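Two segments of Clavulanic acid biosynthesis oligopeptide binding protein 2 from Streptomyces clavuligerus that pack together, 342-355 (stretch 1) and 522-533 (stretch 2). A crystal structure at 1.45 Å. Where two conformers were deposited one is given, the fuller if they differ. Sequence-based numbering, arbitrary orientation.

Stretch 1, residues 342-355: VNGGDLTTALFPPT
Stretch 2 (522-533) VLLPLVHDKTLH

The contact is a short antiparallel β pairing that continues into a loop wrapped around one histidine, His 528, with small apolar contacts at its margins. The two stretches lie far apart in one chain and together bury 796 Å² of surface.

Stretch 2 is strand from Leu 523 to Lys 530, with a break from extended geometry at Leu 526 (phi/psi -110/-71), whereas stretch 1 is strand only at Asp 346 and Leu 347 and loop or turn elsewhere. The register is set by Asp 346 opposite His 528, with CA atoms 5.0 Å apart, and by Leu 347 opposite Val 527, with CA atoms 4.4 Å apart. The first is a hydrogen-bonded pair: Asp 346 N donates to His 528 O at 2.8 Å (N-H...O 157°), and His 528 N donates to Asp 346 O at 2.8 Å (152°). The second is non-hydrogen-bonded, and its side chains diverge. One residue further on, Thr 348 N donates to Leu 526 O at 3.2 Å and 163°, so the ladder extends slightly beyond the bridged residues. Asp 346 O also lies 3.2 Å from Val 527 CA in a CA-H...O contact.

Before the strand, Gly 345 adopts phi/psi 72/-156, and positive phi by itself favours glycine. The surroundings add a second constraint: an ideal CB would sit 2.8 Å from His 528 O, a clash, and tightly against Asp 529 CA and Val 527 CG2.

Asp 346 (phi/psi -119/116, chi1 -146°, between wells) and His 528 (-87/123) place their side chains on the same face of the sheet, with Asp 346 CB 4.4 Å from His 528 CB. The histidine, with chi1 m at -70° and chi2 -59°, has the largest covered area in either stretch. Its ring is sandwiched by carbon: Thr 348 CG2 lies over one face, 4.0 Å from the ring centroid and 19° off the normal, while Pro 353 CA lies over the opposite face, also at 4.0 Å and 24° off. Thr 348 is in the t rotamer, and its OG1 donates to Ala 350 O at 2.8 Å within the loop. Phe 352 O approaches His 528 NE2 to 3.1 Å, but the geometry leaves a hydrogen bond there open. His 528 ND1 is buried by the contact with no partner in the model.

Between Thr 348 and Phe 352, the loop packs against Pro 525, which has a C-gamma exo pucker. Ala 350 O is 3.3 Å from Pro 525 CB and Thr 349 O is 3.6 Å from Pro 525 CG. Leu 351 (m, t) starts away from stretch 2 along CA-to-CB, but its end returns, bringing CD2 to 4.0 Å from Pro 525 CG and CD1 to 4.1 Å from Leu 523 CD1.

At the glycine end, a water donates to Gly 345 O at 3.1 Å and to Asp 346 OD2 at 2.9 Å. It accepts a weak bond from Lys 530 NZ at 3.3 Å, linking the stretches through solvent.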

ATOM      1  N   VAL A 342       7.298  23.213  -4.138  1.00 18.73           N
ATOM      2  CA  VAL A 342       6.188  22.917  -5.071  1.00 18.83           C
ATOM      3  C   VAL A 342       5.863  21.433  -5.315  1.00 18.68           C
ATOM      4  O   VAL A 342       4.783  21.112  -5.815  1.00 19.10           O
ATOM      5  CB  VAL A 342       6.312  23.690  -6.432  1.00 18.89           C
ATOM      6  CG1 VAL A 342       6.322  25.201  -6.201  1.00 18.96           C
ATOM      7  CG2 VAL A 342       7.538  23.255  -7.222  1.00 19.27           C
ATOM      8  N   ASN A 343       6.793  20.540  -4.979  1.00 18.29           N
ATOM      9  CA  ASN A 343       6.586  19.104  -5.190  1.00 17.85           C
ATOM     10  C   ASN A 343       6.881  18.255  -3.952  1.00 17.17           C
ATOM     11  O   ASN A 343       7.494  17.187  -4.045  1.00 17.33           O
ATOM     12  CB  ASN A 343       7.399  18.612  -6.396  1.00 18.12           C
ATOM     13  CG  ASN A 343       6.810  19.062  -7.726  1.00 18.86           C
ATOM     14  OD1 ASN A 343       7.456  19.783  -8.490  1.00 20.66           O
ATOM     15  ND2 ASN A 343       5.579  18.643  -8.005  1.00 19.17           N
ATOM     16  N   GLY A 344       6.435  18.731  -2.793  1.00 16.43           N
ATOM     17  CA  GLY A 344       6.709  18.041  -1.534  1.00 15.41           C
ATOM     18  C   GLY A 344       5.483  17.428  -0.891  1.00 14.65           C
ATOM     19  O   GLY A 344       5.389  17.363   0.334  1.00 14.75           O
ATOM     20  N   GLY A 345       4.538  16.983  -1.714  1.00 13.93           N
ATOM     21  CA  GLY A 345       3.328  16.353  -1.202  1.00 13.10           C
ATOM     22  C   GLY A 345       2.389  17.346  -0.549  1.00 12.57           C
ATOM     23  O   GLY A 345       2.430  18.549  -0.837  1.00 12.93           O
ATOM     24  N   ASP A 346       1.547  16.835   0.342  1.00 11.74           N
ATOM     25  CA  ASP A 346       0.496  17.622   0.959  1.00 11.45           C
ATOM     26  C   ASP A 346       0.695  17.668   2.465  1.00 10.77           C
ATOM     27  O   ASP A 346       0.638  16.632   3.128  1.00 10.41           O
ATOM     28  CB  ASP A 346      -0.856  17.000   0.636  1.00 11.90           C
ATOM     29  CG  ASP A 346      -1.930  18.029   0.480  1.00 14.08           C
ATOM     30  OD1 ASP A 346      -2.442  18.528   1.509  1.00 14.99           O
ATOM     31  OD2 ASP A 346      -2.257  18.340  -0.685  1.00 17.30           O
ATOM     32  N   LEU A 347       0.934  18.863   3.003  1.00  9.95           N
ATOM     33  CA  LEU A 347       1.122  19.029   4.444  1.00  9.49           C
ATOM     34  C   LEU A 347      -0.029  18.404   5.207  1.00  9.23           C
ATOM     35  O   LEU A 347      -1.186  18.518   4.806  1.00  9.20           O
ATOM     36  CB  LEU A 347       1.219  20.507   4.817  1.00  9.39           C
ATOM     37  CG  LEU A 347       2.555  21.214   4.626  1.00 10.09           C
ATOM     38  CD1 LEU A 347       2.376  22.691   4.938  1.00 11.29           C
ATOM     39  CD2 LEU A 347       3.613  20.598   5.532  1.00 11.04           C
ATOM     40  N   THR A 348       0.296  17.733   6.306  1.00  8.56           N
ATOM     41  CA  THR A 348      -0.724  17.163   7.168  1.00  8.53           C
ATOM     42  C   THR A 348      -0.330  17.284   8.635  1.00  8.46           C
ATOM     43  O   THR A 348       0.849  17.171   8.973  1.00  8.37           O
ATOM     44  CB  THR A 348      -1.034  15.689   6.800  1.00  8.64           C
ATOM     45  OG1 THR A 348      -2.115  15.210   7.606  1.00  9.00           O
ATOM     46  CG2 THR A 348       0.178  14.794   7.002  1.00  8.29           C
ATOM     47  N   THR A 349      -1.323  17.524   9.489  1.00  8.81           N
ATOM     48  CA  THR A 349      -1.129  17.527  10.940  1.00  9.18           C
ATOM     49  C   THR A 349      -1.772  16.298  11.591  1.00  9.27           C
ATOM     50  O   THR A 349      -1.764  16.155  12.815  1.00  9.55           O
ATOM     51  CB  THR A 349      -1.706  18.795  11.589  1.00  9.11           C
ATOM     52  OG1 THR A 349      -3.122  18.828  11.386  1.00 10.12           O
ATOM     53  CG2 THR A 349      -1.082  20.045  10.976  1.00  9.43           C
ATOM     54  N   ALA A 350      -2.342  15.420  10.770  1.00  9.10           N
ATOM     55  CA  ALA A 350      -2.905  14.160  11.250  1.00  9.38           C
ATOM     56  C   ALA A 350      -2.493  12.991  10.347  1.00  9.29           C
ATOM     57  O   ALA A 350      -1.698  13.163   9.421  1.00  9.31           O
ATOM     58  CB  ALA A 350      -4.421  14.263  11.373  1.00  9.73           C
ATOM     59  N   LEU A 351      -3.042  11.811  10.625  1.00  9.38           N
ATOM     60  CA  LEU A 351      -2.537  10.572  10.035  1.00  9.30           C
ATOM     61  C   LEU A 351      -3.315  10.076   8.813  1.00  9.23           C
ATOM     62  O   LEU A 351      -2.717   9.799   7.774  1.00  9.18           O
ATOM     63  CB  LEU A 351      -2.445   9.473  11.102  1.00  9.28           C
ATOM     64  CG  LEU A 351      -1.691   9.845  12.389  1.00  9.58           C
ATOM     65  CD1 LEU A 351      -1.909   8.804  13.469  1.00  9.93           C
ATOM     66  CD2 LEU A 351      -0.200  10.033  12.136  1.00  9.88           C
ATOM     67  N   PHE A 352      -4.638   9.966   8.937  1.00  9.40           N
ATOM     68  CA  PHE A 352      -5.473   9.421   7.857  1.00 10.00           C
ATOM     69  C   PHE A 352      -5.367  10.226   6.566  1.00 10.69           C
ATOM     70  O   PHE A 352      -5.447  11.457   6.595  1.00 10.71           O
ATOM     71  CB  PHE A 352      -6.953   9.395   8.256  1.00 10.03           C
ATOM     72  CG  PHE A 352      -7.303   8.379   9.313  1.00  9.90           C
ATOM     73  CD1 PHE A 352      -8.075   8.753  10.410  1.00 10.33           C
ATOM     74  CD2 PHE A 352      -6.890   7.050   9.203  1.00 10.03           C
ATOM     75  CE1 PHE A 352      -8.422   7.825  11.391  1.00 10.30           C
ATOM     76  CE2 PHE A 352      -7.236   6.118  10.183  1.00 10.82           C
ATOM     77  CZ  PHE A 352      -8.001   6.512  11.275  1.00  9.88           C
ATOM     78  N   PRO A 353      -5.194   9.535   5.424  1.00 11.43           N
ATOM     79  CA  PRO A 353      -5.371  10.188   4.124  1.00 12.32           C
ATOM     80  C   PRO A 353      -6.836  10.595   3.922  1.00 13.32           C
ATOM     81  O   PRO A 353      -7.728   9.964   4.495  1.00 13.56           O
ATOM     82  CB  PRO A 353      -4.989   9.091   3.120  1.00 12.43           C
ATOM     83  CG  PRO A 353      -4.239   8.076   3.903  1.00 12.06           C
ATOM     84  CD  PRO A 353      -4.810   8.121   5.282  1.00 11.43           C
ATOM     85  N   PRO A 354      -7.089  11.647   3.118  1.00 14.27           N
ATOM     86  CA  PRO A 354      -8.462  12.101   2.854  1.00 15.11           C
ATOM     87  C   PRO A 354      -9.362  11.112   2.097  1.00 15.70           C
ATOM     88  O   PRO A 354     -10.561  11.373   1.948  1.00 16.51           O
ATOM     89  CB  PRO A 354      -8.261  13.384   2.038  1.00 15.21           C
ATOM     90  CG  PRO A 354      -6.912  13.255   1.446  1.00 15.08           C
ATOM     91  CD  PRO A 354      -6.091  12.501   2.445  1.00 14.62           C
ATOM     92  N   THR A 355      -8.802   9.996   1.630  1.00 16.01           N
ATOM     93  CA  THR A 355      -9.591   8.947   0.974  1.00 16.38           C
ATOM     94  C   THR A 355     -10.437   8.168   1.972  1.00 16.10           C
ATOM     95  O   THR A 355     -11.429   7.537   1.599  1.00 16.53           O
ATOM     96  CB  THR A 355      -8.706   7.931   0.216  1.00 16.40           C
ATOM     97  OG1 THR A 355      -7.582   7.565   1.029  1.00 17.41           O
ATOM     98  CG2 THR A 355      -8.225   8.506  -1.108  1.00 17.25           C
ATOM     99  N   VAL A 522       3.405  10.072  19.768  1.00  6.69           N
ATOM    100  CA  VAL A 522       4.438   9.147  19.288  1.00  6.80           C
ATOM    101  C   VAL A 522       4.673   9.223  17.776  1.00  6.95           C
ATOM    102  O   VAL A 522       5.724   8.807  17.295  1.00  7.20           O
ATOM    103  CB  VAL A 522       4.167   7.682  19.715  1.00  6.63           C
ATOM    104  CG1 VAL A 522       4.359   7.517  21.223  1.00  6.23           C
ATOM    105  CG2 VAL A 522       2.771   7.233  19.296  1.00  7.24           C
ATOM    106  N   LEU A 523       3.703   9.765  17.039  1.00  6.92           N
ATOM    107  CA  LEU A 523       3.840   9.934  15.591  1.00  7.22           C
ATOM    108  C   LEU A 523       3.718  11.404  15.211  1.00  7.26           C
ATOM    109  O   LEU A 523       2.734  12.058  15.564  1.00  7.15           O
ATOM    110  CB  LEU A 523       2.788   9.111  14.834  1.00  7.26           C
ATOM    111  CG  LEU A 523       2.754   7.594  15.072  1.00  8.33           C
ATOM    112  CD1 LEU A 523       1.666   6.943  14.233  1.00  9.81           C
ATOM    113  CD2 LEU A 523       4.106   6.956  14.781  1.00  9.06           C
ATOM    114  N   LEU A 524       4.727  11.901  14.499  1.00  7.15           N
ATOM    115  CA  LEU A 524       4.736  13.258  13.964  1.00  7.62           C
ATOM    116  C   LEU A 524       4.464  13.198  12.460  1.00  7.31           C
ATOM    117  O   LEU A 524       5.349  12.830  11.682  1.00  6.91           O
ATOM    118  CB  LEU A 524       6.081  13.941  14.243  1.00  7.43           C
ATOM    119  CG  LEU A 524       6.427  15.249  13.516  1.00  7.85           C
ATOM    120  CD1 LEU A 524       5.391  16.353  13.764  1.00  7.98           C
ATOM    121  CD2 LEU A 524       7.810  15.725  13.928  1.00  8.52           C
ATOM    122  N   PRO A 525       3.234  13.553  12.049  1.00  7.43           N
ATOM    123  CA  PRO A 525       2.873  13.545  10.634  1.00  7.63           C
ATOM    124  C   PRO A 525       3.581  14.679   9.913  1.00  7.66           C
ATOM    125  O   PRO A 525       3.656  15.791  10.440  1.00  7.53           O
ATOM    126  CB  PRO A 525       1.358  13.796  10.638  1.00  8.17           C
ATOM    127  CG  PRO A 525       0.928  13.825  12.055  1.00  8.61           C
ATOM    128  CD  PRO A 525       2.127  14.004  12.909  1.00  7.45           C
ATOM    129  N   LEU A 526       4.103  14.396   8.724  1.00  7.83           N
ATOM    130  CA  LEU A 526       4.764  15.428   7.922  1.00  8.19           C
ATOM    131  C   LEU A 526       3.935  15.793   6.696  1.00  8.46           C
ATOM    132  O   LEU A 526       3.356  16.880   6.631  1.00  8.66           O
ATOM    133  CB  LEU A 526       6.181  14.999   7.525  1.00  8.42           C
ATOM    134  CG  LEU A 526       7.138  14.668   8.678  1.00  9.24           C
ATOM    135  CD1 LEU A 526       8.491  14.236   8.143  1.00 10.45           C
ATOM    136  CD2 LEU A 526       7.294  15.853   9.622  1.00 10.34           C
ATOM    137  N   VAL A 527       3.880  14.879   5.733  1.00  8.41           N
ATOM    138  CA  VAL A 527       3.089  15.092   4.522  1.00  8.62           C
ATOM    139  C   VAL A 527       2.406  13.813   4.079  1.00  8.57           C
ATOM    140  O   VAL A 527       2.889  12.716   4.371  1.00  8.71           O
ATOM    141  CB  VAL A 527       3.948  15.632   3.329  1.00  8.76           C
ATOM    142  CG1 VAL A 527       4.544  17.006   3.645  1.00  9.18           C
ATOM    143  CG2 VAL A 527       5.043  14.638   2.925  1.00  9.08           C
ATOM    144  N   HIS A 528       1.277  13.965   3.394  1.00  8.78           N
ATOM    145  CA  HIS A 528       0.738  12.887   2.577  1.00  9.29           C
ATOM    146  C   HIS A 528       1.390  13.008   1.208  1.00  9.71           C
ATOM    147  O   HIS A 528       1.319  14.061   0.553  1.00  9.69           O
ATOM    148  CB  HIS A 528      -0.781  12.966   2.466  1.00  9.56           C
ATOM    149  CG  HIS A 528      -1.496  12.644   3.739  1.00  9.45           C
ATOM    150  ND1 HIS A 528      -1.356  11.437   4.391  1.00 10.98           N
ATOM    151  CD2 HIS A 528      -2.368  13.371   4.476  1.00  9.62           C
ATOM    152  CE1 HIS A 528      -2.106  11.438   5.479  1.00  8.71           C
ATOM    153  NE2 HIS A 528      -2.734  12.597   5.550  1.00 11.58           N
ATOM    154  N   ASP A 529       2.041  11.928   0.792  1.00 10.25           N
ATOM    155  CA  ASP A 529       2.847  11.927  -0.423  1.00 11.13           C
ATOM    156  C   ASP A 529       2.009  12.125  -1.684  1.00 11.02           C
ATOM    157  O   ASP A 529       0.841  11.722  -1.753  1.00 10.65           O
ATOM    158  CB  ASP A 529       3.729  10.676  -0.510  0.50 11.40           C
ATOM    159  CG  ASP A 529       4.947  10.758   0.403  0.50 12.06           C
ATOM    160  OD1 ASP A 529       5.618  11.817   0.424  0.50 13.36           O
ATOM    161  OD2 ASP A 529       5.238   9.764   1.099  0.50 13.88           O
ATOM    162  N   LYS A 530       2.618  12.792  -2.659  1.00 10.84           N
ATOM    163  CA  LYS A 530       2.053  12.938  -3.991  1.00 11.21           C
ATOM    164  C   LYS A 530       3.098  12.492  -4.999  1.00 11.00           C
ATOM    165  O   LYS A 530       4.278  12.358  -4.670  1.00 11.38           O
ATOM    166  CB  LYS A 530       1.625  14.383  -4.246  1.00 11.28           C
ATOM    167  CG  LYS A 530       0.381  14.786  -3.460  1.00 12.39           C
ATOM    168  CD  LYS A 530       0.012  16.251  -3.637  1.00 12.43           C
ATOM    169  CE  LYS A 530      -0.542  16.541  -5.027  1.00 15.94           C
ATOM    170  NZ  LYS A 530      -1.041  17.938  -5.131  1.00 18.23           N
ATOM    171  N   THR A 531       2.663  12.245  -6.226  1.00 10.57           N
ATOM    172  CA  THR A 531       3.568  11.755  -7.249  1.00 10.50           C
ATOM    173  C   THR A 531       3.169  12.335  -8.599  1.00  9.96           C
ATOM    174  O   THR A 531       2.053  12.828  -8.755  1.00 10.27           O
ATOM    175  CB  THR A 531       3.566  10.208  -7.296  1.00 10.66           C
ATOM    176  OG1 THR A 531       4.709   9.742  -8.021  1.00 11.82           O
ATOM    177  CG2 THR A 531       2.288   9.670  -7.938  1.00 11.18           C
ATOM    178  N   LEU A 532       4.085  12.288  -9.561  1.00  9.37           N
ATOM    179  CA  LEU A 532       3.792  12.740 -10.917  1.00  9.12           C
ATOM    180  C   LEU A 532       3.839  11.565 -11.881  1.00  8.56           C
ATOM    181  O   LEU A 532       4.905  11.000 -12.109  1.00  8.84           O
ATOM    182  CB  LEU A 532       4.789  13.816 -11.356  1.00  9.52           C
ATOM    183  CG  LEU A 532       4.651  15.197 -10.709  1.00 11.01           C
ATOM    184  CD1 LEU A 532       5.875  16.029 -10.975  1.00 13.47           C
ATOM    185  CD2 LEU A 532       3.412  15.921 -11.198  1.00 11.55           C
ATOM    186  N   HIS A 533       2.683  11.193 -12.428  1.00  7.97           N
ATOM    187  CA  HIS A 533       2.628  10.147 -13.447  1.00  7.56           C
ATOM    188  C   HIS A 533       2.507  10.770 -14.827  1.00  7.76           C
ATOM    189  O   HIS A 533       1.763  11.735 -15.004  1.00  8.11           O
ATOM    190  CB  HIS A 533       1.418   9.234 -13.245  1.00  7.64           C
ATOM    191  CG  HIS A 533       1.400   8.495 -11.943  1.00  7.03           C
ATOM    192  ND1 HIS A 533       2.477   7.772 -11.470  1.00  7.49           N
ATOM    193  CD2 HIS A 533       0.406   8.324 -11.039  1.00  7.85           C
ATOM    194  CE1 HIS A 533       2.153   7.210 -10.318  1.00  7.99           C
ATOM    195  NE2 HIS A 533       0.901   7.528 -10.035  1.00  8.04           N
TER
HETATM  196  O   HOH W   1      -0.110  19.436  -2.297  1.00 23.01           O